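EGF family domain-containing protein (Toxoplasma gondii, PDB 4Z80) binds a peptide of a RON2-like partner and, like other apical membrane antigens, probably acts at the moving junction when the parasite invades a host cell. Local coordinates at residues N97-G109 and T296-T308. Residues are numbered along the deposited sequence; the frame is centred on the assembly and turned at random.
Sequences NYGKVIAFTKRDG and TQDFRSSTCAELT. With SO4 (sulfate ion), chain I.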
loop_
_atom_site.group_PDB
_atom_site.type_symbol
_atom_site.label_atom_id
_atom_site.label_comp_id
_atom_site.label_asym_id
_atom_site.label_seq_id
_atom_site.Cartn_x
_atom_site.Cartn_y
_atom_site.Cartn_z
ATOM N N ASN A 97 -2.872 -0.617 7.433
ATOM C CA ASN A 97 -3.047 -1.974 7.924
ATOM C C ASN A 97 -1.715 -2.479 8.443
ATOM O O ASN A 97 -0.832 -2.843 7.677
ATOM C CB ASN A 97 -3.599 -2.864 6.814
ATOM C CG ASN A 97 -4.230 -4.122 7.341
ATOM O OD1 ASN A 97 -3.846 -4.637 8.385
ATOM N ND2 ASN A 97 -5.218 -4.636 6.611
ATOM N N TYR A 98 -1.561 -2.438 9.759
ATOM C CA TYR A 98 -0.273 -2.731 10.370
ATOM C C TYR A 98 0.037 -4.224 10.382
ATOM O O TYR A 98 -0.785 -5.053 10.799
ATOM C CB TYR A 98 -0.224 -2.149 11.787
ATOM C CG TYR A 98 -0.324 -0.637 11.775
ATOM C CD1 TYR A 98 0.783 0.142 11.481
ATOM C CD2 TYR A 98 -1.527 0.010 12.036
ATOM C CE1 TYR A 98 0.701 1.521 11.449
ATOM C CE2 TYR A 98 -1.613 1.390 12.009
ATOM C CZ TYR A 98 -0.495 2.135 11.712
ATOM O OH TYR A 98 -0.587 3.507 11.684
ATOM N N GLY A 99 1.227 -4.553 9.907
ATOM C CA GLY A 99 1.710 -5.917 9.860
ATOM C C GLY A 99 1.417 -6.617 8.546
ATOM O O GLY A 99 1.995 -7.664 8.267
ATOM N N LYS A 100 0.533 -6.046 7.731
ATOM C CA LYS A 100 0.089 -6.701 6.500
ATOM C C LYS A 100 1.145 -6.665 5.401
ATOM O O LYS A 100 1.540 -5.597 4.936
ATOM C CB LYS A 100 -1.207 -6.056 6.001
ATOM C CG LYS A 100 -1.705 -6.551 4.636
ATOM C CD LYS A 100 -3.080 -5.963 4.325
ATOM C CE LYS A 100 -3.540 -6.231 2.900
ATOM N NZ LYS A 100 -4.934 -5.754 2.682
ATOM N N VAL A 101 1.564 -7.854 4.974
ATOM C CA VAL A 101 2.532 -8.032 3.899
ATOM C C VAL A 101 1.929 -8.963 2.847
ATOM O O VAL A 101 1.250 -9.933 3.200
ATOM C CB VAL A 101 3.853 -8.630 4.444
ATOM C CG1 VAL A 101 4.816 -8.995 3.320
ATOM C CG2 VAL A 101 4.505 -7.655 5.423
ATOM N N ILE A 102 2.176 -8.676 1.575
ATOM C CA ILE A 102 1.768 -9.578 0.506
ATOM C C ILE A 102 2.824 -10.658 0.337
ATOM O O ILE A 102 3.906 -10.409 -0.192
ATOM C CB ILE A 102 1.547 -8.834 -0.817
ATOM C CG1 ILE A 102 0.581 -7.660 -0.621
ATOM C CG2 ILE A 102 1.019 -9.800 -1.870
ATOM C CD1 ILE A 102 -0.743 -8.012 0.075
ATOM N N ALA A 103 2.494 -11.854 0.814
ATOM C CA ALA A 103 3.397 -12.994 0.814
ATOM C C ALA A 103 3.248 -13.813 -0.452
ATOM O O ALA A 103 2.133 -14.019 -0.938
ATOM C CB ALA A 103 3.123 -13.874 2.027
ATOM N N PHE A 104 4.369 -14.277 -0.981
ATOM C CA PHE A 104 4.369 -15.240 -2.075
ATOM C C PHE A 104 4.299 -16.621 -1.446
ATOM O O PHE A 104 5.069 -16.921 -0.542
ATOM C CB PHE A 104 5.611 -15.098 -2.942
ATOM C CG PHE A 104 5.538 -13.962 -3.925
ATOM C CD1 PHE A 104 5.356 -12.657 -3.496
ATOM C CD2 PHE A 104 5.663 -14.198 -5.287
ATOM C CE1 PHE A 104 5.284 -11.615 -4.418
ATOM C CE2 PHE A 104 5.604 -13.153 -6.202
ATOM C CZ PHE A 104 5.412 -11.875 -5.764
ATOM N N THR A 105 3.356 -17.440 -1.899
ATOM C CA THR A 105 3.095 -18.735 -1.281
ATOM C C THR A 105 2.841 -19.827 -2.315
ATOM O O THR A 105 2.728 -19.567 -3.513
ATOM C CB THR A 105 1.857 -18.664 -0.341
ATOM O OG1 THR A 105 0.667 -18.531 -1.127
ATOM C CG2 THR A 105 1.943 -17.479 0.605
ATOM N N LYS A 106 2.735 -21.060 -1.834
ATOM C CA LYS A 106 2.118 -22.105 -2.633
ATOM C C LYS A 106 0.608 -21.897 -2.582
ATOM O O LYS A 106 0.109 -21.068 -1.816
ATOM C CB LYS A 106 2.523 -23.482 -2.126
ATOM C CG LYS A 106 4.006 -23.723 -2.316
ATOM C CD LYS A 106 4.376 -25.173 -2.204
ATOM C CE LYS A 106 3.849 -25.969 -3.388
ATOM N NZ LYS A 106 4.265 -27.391 -3.325
ATOM N N ARG A 107 -0.124 -22.642 -3.398
ATOM C CA ARG A 107 -1.564 -22.445 -3.499
ATOM C C ARG A 107 -2.284 -22.735 -2.183
ATOM O O ARG A 107 -3.367 -22.203 -1.940
ATOM C CB ARG A 107 -2.127 -23.322 -4.618
ATOM C CG ARG A 107 -3.523 -22.933 -5.067
ATOM C CD ARG A 107 -3.915 -23.622 -6.368
ATOM N NE ARG A 107 -3.003 -23.256 -7.444
ATOM C CZ ARG A 107 -2.165 -24.081 -8.066
ATOM N NH1 ARG A 107 -2.115 -25.375 -7.770
ATOM N NH2 ARG A 107 -1.373 -23.605 -9.009
ATOM N N ASP A 108 -1.686 -23.568 -1.333
ATOM C CA ASP A 108 -2.271 -23.857 -0.032
ATOM C C ASP A 108 -1.748 -22.935 1.069
ATOM O O ASP A 108 -1.995 -23.160 2.253
ATOM C CB ASP A 108 -2.038 -25.330 0.344
ATOM C CG ASP A 108 -0.573 -25.680 0.529
ATOM O OD1 ASP A 108 0.294 -24.806 0.324
ATOM O OD2 ASP A 108 -0.289 -26.852 0.868
ATOM N N GLY A 109 -1.035 -21.880 0.680
ATOM C CA GLY A 109 -0.523 -20.926 1.650
ATOM C C GLY A 109 0.815 -21.289 2.280
ATOM O O GLY A 109 1.357 -20.496 3.051
ATOM N N THR A 296 -3.629 -6.353 -6.591
ATOM C CA THR A 296 -3.998 -7.682 -6.107
ATOM C C THR A 296 -3.428 -7.913 -4.714
ATOM O O THR A 296 -2.258 -7.633 -4.461
ATOM C CB THR A 296 -3.474 -8.780 -7.073
ATOM O OG1 THR A 296 -4.084 -8.633 -8.361
ATOM C CG2 THR A 296 -3.801 -10.162 -6.548
ATOM N N GLN A 297 -4.254 -8.435 -3.812
ATOM C CA GLN A 297 -3.788 -8.797 -2.475
ATOM C C GLN A 297 -3.850 -10.302 -2.191
ATOM O O GLN A 297 -3.159 -10.792 -1.309
ATOM C CB GLN A 297 -4.601 -8.026 -1.438
ATOM C CG GLN A 297 -4.250 -6.540 -1.403
ATOM C CD GLN A 297 -5.446 -5.682 -1.061
ATOM O OE1 GLN A 297 -5.902 -5.666 0.080
ATOM N NE2 GLN A 297 -5.991 -5.001 -2.060
ATOM N N ASP A 298 -4.660 -11.030 -2.958
ATOM C CA ASP A 298 -4.807 -12.480 -2.791
ATOM C C ASP A 298 -5.062 -13.105 -4.153
ATOM O O ASP A 298 -5.925 -12.640 -4.892
ATOM C CB ASP A 298 -5.960 -12.798 -1.827
ATOM C CG ASP A 298 -5.967 -14.247 -1.357
ATOM O OD1 ASP A 298 -6.355 -15.135 -2.140
ATOM O OD2 ASP A 298 -5.621 -14.491 -0.180
ATOM N N PHE A 299 -4.324 -14.158 -4.479
ATOM C CA PHE A 299 -4.546 -14.907 -5.715
ATOM C C PHE A 299 -4.155 -16.343 -5.430
ATOM O O PHE A 299 -3.037 -16.611 -5.001
ATOM C CB PHE A 299 -3.738 -14.330 -6.880
ATOM C CG PHE A 299 -4.064 -14.949 -8.223
ATOM C CD1 PHE A 299 -5.375 -15.024 -8.661
ATOM C CD2 PHE A 299 -3.062 -15.428 -9.051
ATOM C CE1 PHE A 299 -5.681 -15.578 -9.891
ATOM C CE2 PHE A 299 -3.365 -15.983 -10.285
ATOM C CZ PHE A 299 -4.679 -16.060 -10.702
ATOM N N ARG A 300 -5.093 -17.267 -5.612
ATOM C CA ARG A 300 -4.857 -18.658 -5.242
ATOM C C ARG A 300 -5.612 -19.611 -6.168
ATOM O O ARG A 300 -5.861 -20.762 -5.810
ATOM C CB ARG A 300 -5.259 -18.901 -3.785
ATOM C CG ARG A 300 -6.730 -18.665 -3.497
ATOM C CD ARG A 300 -7.071 -18.953 -2.041
ATOM N NE ARG A 300 -6.596 -17.918 -1.129
ATOM C CZ ARG A 300 -6.624 -18.022 0.195
ATOM N NH1 ARG A 300 -7.096 -19.125 0.765
ATOM N NH2 ARG A 300 -6.176 -17.022 0.946
ATOM N N SER A 301 -5.955 -19.125 -7.355
ATOM C CA SER A 301 -6.585 -19.942 -8.391
ATOM C C SER A 301 -5.702 -21.075 -8.878
ATOM O O SER A 301 -4.492 -21.058 -8.687
ATOM C CB SER A 301 -6.948 -19.062 -9.582
ATOM O OG SER A 301 -7.847 -18.046 -9.194
ATOM N N SER A 302 -6.316 -22.042 -9.554
ATOM C CA SER A 302 -5.582 -23.170 -10.100
ATOM C C SER A 302 -4.519 -22.741 -11.106
ATOM O O SER A 302 -3.578 -23.486 -11.364
ATOM C CB SER A 302 -6.540 -24.149 -10.768
ATOM O OG SER A 302 -7.232 -23.522 -11.818
ATOM N N THR A 303 -4.671 -21.540 -11.658
ATOM C CA THR A 303 -3.728 -21.012 -12.635
ATOM C C THR A 303 -2.601 -20.186 -12.022
ATOM O O THR A 303 -1.715 -19.736 -12.749
ATOM C CB THR A 303 -4.441 -20.118 -13.655
ATOM O OG1 THR A 303 -5.144 -19.081 -12.964
ATOM C CG2 THR A 303 -5.421 -20.927 -14.493
ATOM N N CYS A 304 -2.621 -19.973 -10.711
ATOM C CA CYS A 304 -1.601 -19.125 -10.097
ATOM C C CYS A 304 -0.261 -19.860 -10.109
ATOM O O CYS A 304 -0.207 -21.084 -9.977
ATOM C CB CYS A 304 -1.991 -18.697 -8.674
ATOM S SG CYS A 304 -1.934 -19.945 -7.346
ATOM N N ALA A 305 0.815 -19.101 -10.295
ATOM C CA ALA A 305 2.161 -19.657 -10.289
ATOM C C ALA A 305 2.681 -19.794 -8.865
ATOM O O ALA A 305 2.686 -18.828 -8.107
ATOM C CB ALA A 305 3.100 -18.781 -11.116
ATOM N N GLU A 306 3.117 -20.995 -8.502
ATOM C CA GLU A 306 3.613 -21.252 -7.157
ATOM C C GLU A 306 5.109 -20.957 -7.038
ATOM O O GLU A 306 5.946 -21.790 -7.400
ATOM C CB GLU A 306 3.341 -22.699 -6.747
ATOM C CG GLU A 306 1.859 -23.052 -6.654
ATOM C CD GLU A 306 1.633 -24.459 -6.115
ATOM O OE1 GLU A 306 1.020 -24.598 -5.037
ATOM O OE2 GLU A 306 2.073 -25.429 -6.774
ATOM N N LEU A 307 5.401 -19.755 -6.529
ATOM C CA LEU A 307 6.742 -19.265 -6.160
ATOM C C LEU A 307 7.680 -18.961 -7.333
ATOM O O LEU A 307 8.365 -17.938 -7.308
ATOM C CB LEU A 307 7.425 -20.245 -5.201
ATOM C CG LEU A 307 6.752 -20.409 -3.828
ATOM C CD1 LEU A 307 7.484 -21.446 -2.982
ATOM C CD2 LEU A 307 6.665 -19.083 -3.072
ATOM N N THR A 308 7.727 -19.825 -8.343
ATOM C CA THR A 308 8.551 -19.573 -9.522
ATOM C C THR A 308 7.839 -20.010 -10.786
ATOM O O THR A 308 7.175 -21.053 -10.817
ATOM C CB THR A 308 9.922 -20.293 -9.430
ATOM O OG1 THR A 308 9.731 -21.697 -9.221
ATOM C CG2 THR A 308 10.745 -19.742 -8.280
HETATM S S SO4 I . 6.008 -29.683 -1.302
HETATM O O1 SO4 I . 4.822 -30.349 -1.835
HETATM O O2 SO4 I . 5.700 -28.281 -1.015
HETATM O O3 SO4 I . 7.079 -29.768 -2.300
HETATM O O4 SO4 I . 6.423 -30.322 -0.053
HETATM O O HOH W 1 4.022 -17.689 -5.165
HETATM O O HOH W 2 -1.966 -17.687 -2.158
HETATM O O HOH W 3 -0.287 -26.046 -2.924
#
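Arg107 spends its guanidinium on backbone carbonyls of the type I beta turn Ser301–Cys304, while the carboxylate of Glu306 is stacked over it, the two planes 16° apart, rather than paired end-on. The site joins two loops of the PAN-clan, AMA1-like fold, one leaving strand 101-104 and one leading to strand 318-321, its antiparallel partner; Cys304 is tied to Cys317 just before that strand. It illustrates how an arginine side chain can hold a turn by donating to its main-chain oxygens. Arg107 NH2 donates to Cys304 O (2.9 Å) in the carbonyl plane and near the guanidinium plane. Arg107 NE reaches Ser301 O (2.9 Å) from above that carbonyl's plane, opposite the face used by Cys304 N, the turn's own bond. The Arg107 side chain gets there with CG anti to the backbone N (chi1 -164°) and a bend at chi3. Glu306 answers with its anti lone pair: OE1 accepts the Arg107 backbone N at 2.8 Å, almost straight (176°), and also takes a bond from a water. Lys106 carries its amine past this carboxylate to a sulfate, probably from the crystallisation liquor, which Arg111 also binds. Nearby, Leu307 lays CD2 against Phe104 CB (4.1 Å), and one water bridges Thr105 O and Leu307 N. At the far end, the extended Lys100 meets Gln297 at about a right angle, NZ 2.8 Å from OE1 and tilted out of the amide carbonyl plane.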